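Local coordinates for protein agmatinase (Deinococcus radiodurans, PDB 1WOH) that probably hydrolyses agmatine to putrescine and urea, as a manganese-dependent member of the arginase family, at residues G119-S124 against S160-R165. Numbering follows the deposited sequence.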
# COMPACT_ATOMS: atom_id res chain seq x y z
N GLY A 119 7.98 -18.05 9.24
CA GLY A 119 7.95 -18.32 10.67
C GLY A 119 8.86 -17.38 11.45
O GLY A 119 9.91 -16.99 10.93
N ASP A 120 8.48 -17.01 12.67
CA ASP A 120 9.33 -16.14 13.46
C ASP A 120 10.51 -16.98 13.92
O ASP A 120 10.50 -18.19 13.78
CB ASP A 120 8.58 -15.49 14.64
CG ASP A 120 8.14 -16.49 15.70
OD1 ASP A 120 8.98 -17.29 16.18
OD2 ASP A 120 6.94 -16.45 16.06
N HIS A 121 11.53 -16.34 14.47
CA HIS A 121 12.72 -17.09 14.87
C HIS A 121 12.53 -18.18 15.93
O HIS A 121 13.37 -19.09 16.05
CB HIS A 121 13.84 -16.14 15.30
CG HIS A 121 15.20 -16.64 14.93
ND1 HIS A 121 16.28 -15.80 14.75
CD2 HIS A 121 15.65 -17.89 14.67
CE1 HIS A 121 17.33 -16.51 14.37
NE2 HIS A 121 16.97 -17.78 14.32
N SER A 122 11.45 -18.11 16.69
CA SER A 122 11.23 -19.11 17.72
C SER A 122 11.15 -20.52 17.13
O SER A 122 11.38 -21.50 17.83
CB SER A 122 9.96 -18.82 18.51
OG SER A 122 8.81 -19.36 17.87
N VAL A 123 10.84 -20.63 15.83
CA VAL A 123 10.74 -21.95 15.22
C VAL A 123 12.08 -22.69 15.15
O VAL A 123 12.10 -23.92 15.01
CB VAL A 123 10.13 -21.87 13.79
CG1 VAL A 123 8.76 -21.19 13.84
CG2 VAL A 123 11.08 -21.13 12.85
N SER A 124 13.19 -21.96 15.25
CA SER A 124 14.51 -22.59 15.20
C SER A 124 14.71 -23.59 16.34
O SER A 124 15.44 -24.56 16.20
CB SER A 124 15.62 -21.54 15.26
OG SER A 124 15.58 -20.69 14.13
N SER A 160 13.08 -14.44 20.97
CA SER A 160 14.36 -13.96 21.50
C SER A 160 15.09 -15.08 22.26
O SER A 160 16.22 -14.88 22.72
CB SER A 160 14.13 -12.78 22.45
OG SER A 160 13.54 -11.68 21.79
N SER A 161 14.46 -16.25 22.36
CA SER A 161 15.03 -17.38 23.10
C SER A 161 15.28 -18.71 22.37
O SER A 161 15.70 -19.67 23.01
CB SER A 161 14.13 -17.71 24.30
OG SER A 161 13.90 -16.59 25.13
N PRO A 162 15.07 -18.77 21.05
CA PRO A 162 15.29 -20.08 20.41
C PRO A 162 16.61 -20.81 20.62
O PRO A 162 16.61 -22.03 20.83
CB PRO A 162 15.01 -19.79 18.93
CG PRO A 162 15.43 -18.38 18.78
CD PRO A 162 14.86 -17.73 20.03
N PHE A 163 17.73 -20.11 20.56
CA PHE A 163 19.01 -20.78 20.73
C PHE A 163 19.32 -21.14 22.17
O PHE A 163 20.11 -22.04 22.44
CB PHE A 163 20.13 -19.95 20.11
CG PHE A 163 19.98 -19.80 18.62
CD1 PHE A 163 19.64 -18.57 18.06
CD2 PHE A 163 20.12 -20.91 17.79
CE1 PHE A 163 19.42 -18.46 16.68
CE2 PHE A 163 19.90 -20.80 16.41
CZ PHE A 163 19.56 -19.57 15.86
N ARG A 164 18.68 -20.45 23.11
CA ARG A 164 18.87 -20.74 24.52
C ARG A 164 18.11 -22.03 24.81
O ARG A 164 18.62 -22.93 25.48
CB ARG A 164 18.32 -19.58 25.37
CG ARG A 164 18.70 -19.65 26.85
CD ARG A 164 20.21 -19.56 27.05
NE ARG A 164 20.56 -19.45 28.46
CZ ARG A 164 20.65 -18.31 29.14
NH1 ARG A 164 20.42 -17.14 28.54
NH2 ARG A 164 20.95 -18.33 30.43
N ARG A 165 16.89 -22.12 24.28
CA ARG A 165 16.06 -23.31 24.45
C ARG A 165 16.72 -24.49 23.74
O ARG A 165 16.74 -25.61 24.25
CB ARG A 165 14.66 -23.09 23.87
CG ARG A 165 13.82 -22.05 24.59
CD ARG A 165 13.40 -22.54 25.98
NE ARG A 165 14.41 -22.29 26.99
CZ ARG A 165 14.68 -21.09 27.50
NH1 ARG A 165 13.99 -20.03 27.08
NH2 ARG A 165 15.62 -20.94 28.42
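H121 reaches from the loop after strand 114-118 to P162 and F163 at the start of helix 162-169. Its CB points toward that helix, and CG is turned about 35° short of anti to the backbone N (chi1 -145°), which lays the imidazole against both residues. Along the ring, CD2 lies 4.1 Å from CG of P162, and further out NE2 comes within 3.5 Å of F163 CE1, while H121 CE1 lies 3.7 Å from F163 CE1; the two rings meet obliquely, their planes at 84°. NE2 also has a polar partner, the hydroxyl of S227, and the side chain lies about 3 Å, nearest atoms, from those of D143 and D147. In other structures of this agmatinase H121, D143 and D147 bind one of the two manganese ions, which sit, as in arginases generally, beyond the C-terminal ends of the parallel strands; no manganese is modelled in this chain. An alanine here would remove the imidazole, and would probably weaken manganese binding and open a gap beside F163. Proline suits the first turn of a helix, where no backbone N-H is needed, and CB of P162 rests 3.4 Å from H121 O and 4.1 Å from S124 CB. Small S124 admits this approach, its hydroxyl turned to D271. The loop is shaped by an Asx turn: D120 OD1 accepts from S122 N at 2.7 Å, and through its syn lone pair from S122 OG.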